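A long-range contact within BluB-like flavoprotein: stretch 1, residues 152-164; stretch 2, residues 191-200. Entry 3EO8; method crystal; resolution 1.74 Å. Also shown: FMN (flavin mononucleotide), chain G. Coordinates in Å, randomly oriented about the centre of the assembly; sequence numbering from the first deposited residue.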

# COMPACT_ATOMS: atom_id res chain seq x y z
N SER A 152 -4.65 0.85 -14.60
CA SER A 152 -5.66 0.37 -15.53
C SER A 152 -6.52 1.50 -16.06
O SER A 152 -6.84 1.53 -17.25
CB SER A 152 -6.52 -0.70 -14.84
OG SER A 152 -5.70 -1.77 -14.43
N ALA A 153 -6.87 2.42 -15.18
CA ALA A 153 -7.57 3.65 -15.58
C ALA A 153 -6.82 4.35 -16.70
O ALA A 153 -7.40 4.72 -17.72
CB ALA A 153 -7.75 4.60 -14.39
N ILE A 154 -5.50 4.51 -16.53
CA ILE A 154 -4.66 5.18 -17.56
C ILE A 154 -4.63 4.41 -18.89
O ILE A 154 -4.84 4.99 -19.98
CB ILE A 154 -3.21 5.43 -17.02
CG1 ILE A 154 -3.22 6.41 -15.85
CG2 ILE A 154 -2.33 6.00 -18.16
CD1 ILE A 154 -2.07 6.24 -14.90
N GLU A 155 -4.48 3.10 -18.82
CA GLU A 155 -4.52 2.29 -20.04
C GLU A 155 -5.81 2.48 -20.82
O GLU A 155 -5.80 2.44 -22.04
CB GLU A 155 -4.36 0.80 -19.74
CG GLU A 155 -4.42 -0.04 -20.99
CD GLU A 155 -4.12 -1.51 -20.79
OE1 GLU A 155 -4.41 -2.03 -19.70
OE2 GLU A 155 -3.61 -2.14 -21.74
N LEU A 156 -6.92 2.65 -20.11
CA LEU A 156 -8.24 2.77 -20.73
C LEU A 156 -8.57 4.20 -21.21
O LEU A 156 -9.64 4.43 -21.80
CB LEU A 156 -9.32 2.24 -19.75
CG LEU A 156 -9.25 0.71 -19.53
CD1 LEU A 156 -9.95 0.29 -18.29
CD2 LEU A 156 -9.80 -0.05 -20.75
N GLY A 157 -7.66 5.15 -21.01
CA GLY A 157 -7.84 6.51 -21.50
C GLY A 157 -8.30 7.51 -20.47
O GLY A 157 -8.73 8.62 -20.81
N TYR A 158 -8.20 7.13 -19.21
CA TYR A 158 -8.65 7.96 -18.12
C TYR A 158 -7.47 8.28 -17.21
O TYR A 158 -6.33 8.05 -17.56
CB TYR A 158 -9.73 7.23 -17.33
CG TYR A 158 -10.89 6.72 -18.15
CD1 TYR A 158 -11.94 7.56 -18.53
CD2 TYR A 158 -10.97 5.37 -18.49
CE1 TYR A 158 -13.01 7.08 -19.27
CE2 TYR A 158 -12.02 4.89 -19.22
CZ TYR A 158 -13.05 5.73 -19.59
OH TYR A 158 -14.12 5.21 -20.29
N GLY A 159 -7.76 8.87 -16.05
CA GLY A 159 -6.74 9.13 -15.06
C GLY A 159 -7.44 9.42 -13.76
O GLY A 159 -8.66 9.54 -13.72
N SER A 160 -6.68 9.54 -12.67
CA SER A 160 -7.28 9.64 -11.38
C SER A 160 -6.34 10.31 -10.37
O SER A 160 -5.14 10.48 -10.62
CB SER A 160 -7.65 8.22 -10.87
OG SER A 160 -6.48 7.45 -10.54
N CYS A 161 -6.89 10.64 -9.22
CA CYS A 161 -6.08 11.03 -8.09
C CYS A 161 -6.57 10.19 -6.96
O CYS A 161 -7.77 9.99 -6.80
CB CYS A 161 -6.25 12.51 -7.73
SG CYS A 161 -5.10 13.17 -6.46
N TRP A 162 -5.61 9.71 -6.20
CA TRP A 162 -5.80 8.94 -4.98
C TRP A 162 -5.93 9.92 -3.81
O TRP A 162 -5.16 10.86 -3.75
CB TRP A 162 -4.52 8.13 -4.84
CG TRP A 162 -4.45 6.96 -3.92
CD1 TRP A 162 -5.02 6.81 -2.69
CD2 TRP A 162 -3.59 5.84 -4.11
NE1 TRP A 162 -4.63 5.61 -2.14
CE2 TRP A 162 -3.74 5.00 -3.00
CE3 TRP A 162 -2.75 5.44 -5.14
CZ2 TRP A 162 -3.07 3.79 -2.88
CZ3 TRP A 162 -2.09 4.22 -5.04
CH2 TRP A 162 -2.24 3.42 -3.90
N LEU A 163 -6.91 9.73 -2.94
CA LEU A 163 -7.09 10.62 -1.79
C LEU A 163 -7.19 9.89 -0.49
O LEU A 163 -7.97 8.96 -0.33
CB LEU A 163 -8.35 11.45 -1.95
CG LEU A 163 -8.41 12.43 -3.15
CD1 LEU A 163 -8.91 11.80 -4.45
CD2 LEU A 163 -9.27 13.66 -2.78
N THR A 164 -6.44 10.36 0.49
CA THR A 164 -6.67 9.96 1.88
C THR A 164 -6.86 11.18 2.77
O THR A 164 -7.11 11.04 3.98
CB THR A 164 -5.56 9.04 2.43
OG1 THR A 164 -4.28 9.66 2.30
CG2 THR A 164 -5.60 7.67 1.72
N GLY A 191 -10.97 3.53 3.27
CA GLY A 191 -9.51 3.58 3.22
C GLY A 191 -8.97 4.76 2.41
O GLY A 191 -8.00 5.41 2.81
N ALA A 192 -9.58 4.99 1.26
CA ALA A 192 -9.12 6.00 0.32
C ALA A 192 -10.30 6.35 -0.59
O ALA A 192 -11.29 5.61 -0.62
CB ALA A 192 -7.92 5.49 -0.49
N MSE A 193 -10.21 7.49 -1.29
CA MSE A 193 -11.05 7.76 -2.44
C MSE A 193 -10.20 7.93 -3.68
O MSE A 193 -8.98 8.16 -3.61
CB MSE A 193 -11.94 9.00 -2.27
CG MSE A 193 -12.44 9.20 -0.85
SE MSE A 193 -13.82 10.54 -0.63
CE MSE A 193 -12.85 12.16 -0.98
N LEU A 194 -10.85 7.74 -4.82
CA LEU A 194 -10.27 8.03 -6.12
C LEU A 194 -11.18 9.00 -6.87
O LEU A 194 -12.41 8.74 -7.00
CB LEU A 194 -10.13 6.77 -6.92
CG LEU A 194 -9.10 5.77 -6.46
CD1 LEU A 194 -9.43 4.35 -7.00
CD2 LEU A 194 -7.77 6.25 -6.95
N ALA A 195 -10.60 10.10 -7.34
CA ALA A 195 -11.29 10.99 -8.29
C ALA A 195 -10.92 10.49 -9.68
O ALA A 195 -9.74 10.41 -10.01
CB ALA A 195 -10.85 12.47 -8.12
N LEU A 196 -11.93 10.17 -10.49
CA LEU A 196 -11.74 9.44 -11.73
C LEU A 196 -12.46 10.09 -12.89
O LEU A 196 -13.65 10.39 -12.81
CB LEU A 196 -12.26 8.00 -11.56
CG LEU A 196 -12.18 7.03 -12.75
CD1 LEU A 196 -10.70 6.74 -13.17
CD2 LEU A 196 -12.96 5.71 -12.40
N GLY A 197 -11.74 10.27 -13.99
CA GLY A 197 -12.28 10.91 -15.20
C GLY A 197 -11.31 10.91 -16.36
O GLY A 197 -10.24 10.31 -16.31
N VAL A 198 -11.69 11.58 -17.44
CA VAL A 198 -10.78 11.80 -18.53
C VAL A 198 -9.98 13.02 -18.14
O VAL A 198 -10.56 14.08 -17.87
CB VAL A 198 -11.50 12.08 -19.85
CG1 VAL A 198 -10.47 12.44 -20.91
CG2 VAL A 198 -12.37 10.86 -20.26
N PRO A 199 -8.65 12.88 -18.05
CA PRO A 199 -7.82 13.98 -17.52
C PRO A 199 -7.74 15.19 -18.44
O PRO A 199 -7.73 15.03 -19.66
CB PRO A 199 -6.43 13.33 -17.38
CG PRO A 199 -6.44 12.22 -18.33
CD PRO A 199 -7.84 11.70 -18.40
N GLU A 200 -7.69 16.38 -17.85
CA GLU A 200 -7.28 17.59 -18.56
C GLU A 200 -5.85 17.48 -19.05
O GLU A 200 -5.05 16.70 -18.54
CB GLU A 200 -7.33 18.84 -17.68
CG GLU A 200 -8.57 19.64 -17.74
CD GLU A 200 -9.03 20.00 -19.16
OE1 GLU A 200 -8.25 19.95 -20.13
OE2 GLU A 200 -10.22 20.36 -19.26
N1 FMN G . -3.34 13.92 -3.61
C2 FMN G . -4.28 14.85 -3.25
O2 FMN G . -4.46 15.89 -3.90
N3 FMN G . -5.07 14.63 -2.16
C4 FMN G . -4.92 13.54 -1.35
O4 FMN G . -5.68 13.38 -0.37
C4A FMN G . -3.97 12.59 -1.71
N5 FMN G . -3.81 11.45 -0.94
C5A FMN G . -2.90 10.49 -1.31
C6 FMN G . -2.80 9.35 -0.54
C7 FMN G . -1.90 8.36 -0.89
C7M FMN G . -2.11 7.01 -0.28
C8 FMN G . -1.12 8.52 -2.04
C8M FMN G . -0.45 7.31 -2.65
C9 FMN G . -1.23 9.66 -2.81
C9A FMN G . -2.13 10.66 -2.46
N10 FMN G . -2.24 11.84 -3.19
C10 FMN G . -3.20 12.77 -2.85
C1' FMN G . -1.37 12.12 -4.39
C2' FMN G . 0.02 12.62 -4.01
O2' FMN G . -0.03 13.98 -3.59
C3' FMN G . 0.93 12.50 -5.23
O3' FMN G . 1.02 11.13 -5.58
C4' FMN G . 2.32 13.10 -5.07
O4' FMN G . 2.26 14.49 -4.83
C5' FMN G . 3.12 12.83 -6.36
O5' FMN G . 2.47 13.48 -7.44
P FMN G . 2.14 12.63 -8.78
O1P FMN G . 1.49 13.53 -9.78
O2P FMN G . 1.19 11.54 -8.32
O3P FMN G . 3.39 11.97 -9.35

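Antiparallel strands alternate between two kinds of residue pair, one joined by two backbone hydrogen bonds and one by none, and the pairing of residues 159-163 with the strand containing residues 191-197 is a clear example. The strand directions differ by 159°, and the contact buries 700 Å² in all.

Followed from its start, stretch 2 first meets the far end of its partner. Gly191 contributes backbone, its O lying 3.5 Å from Thr164 CG2. Ala192 then sets its methyl group against the indole of Trp162, with CB 3.9 Å from Trp162 CD1, while its CA approaches Leu163 O at 3.2 Å in a CA-H...O contact.

Met193, present as selenomethionine, opens the regular ladder. Leu163 N donates to Met193 O at 2.7 Å, and Met193 N returns a bond to Leu163 O at 2.8 Å; both are close to straight, at 156° and 161°, as sound backbone bonds are. The two side chains leave the same face of the sheet and touch at their tips, Met193 CE lying 4.3 Å from Leu163 CD2.

Leu194 belongs to the other kind of pair. Facing Trp162, it makes no hydrogen bond to it, and the CA atoms draw in to 4.7 Å. The side chains occupy the opposite face from those of Met193 and Leu163, with Leu194 CD2 4.3 Å from Trp162 CB. Leu194 CA also points a hydrogen at Cys161 O, 3.2 Å away, so that this carbonyl receives a CA-H...O contact beside its conventional bond.

That bond comes from Ala195, whose N lies 2.9 Å from Cys161 O; in return Cys161 N donates to Ala195 O at 3.0 Å. The small side chain of Ala195 meets a diagonal neighbour, its CB 4.2 Å from Leu163 CD1. At Leu196 the hydrogen bonds lapse again, and its CA comes within 4.5 Å of that of Ser160. The end of this leucine side chain reaches closer to stretch 1, placing CD1 3.8 Å from Ala153 CB and 4.3 Å from Tyr158 CB. It thereby links the strand to the helix that precedes its partner.

Gly197 closes the ladder with Gly159: Gly159 N donates to Gly197 O at 2.9 Å, and Gly197 N to Gly159 O at 3.2 Å. Gly197 O also sits at the edge of the Tyr158 ring. Beyond this pair, Val198 packs CG2 3.8 Å from Tyr158 CD1, and Pro199 lays its CD 3.6 Å from Tyr158 C. An ideal CB on Gly159 would fall 3.5 Å from Pro199 CG, so the bare glycine leaves room for the proline ring.

The flavin lies on the side away from stretch 2. Leu163 N and O are bonded to Met193, while the next amide, Thr164 N, points the other way and bonds FMN N5 at 3.2 Å and, weakly, FMN O4 at 3.2 Å. The residue just past the strand thus bonds the isoalloxazine ring, while the strand itself bonds its partner in the sheet.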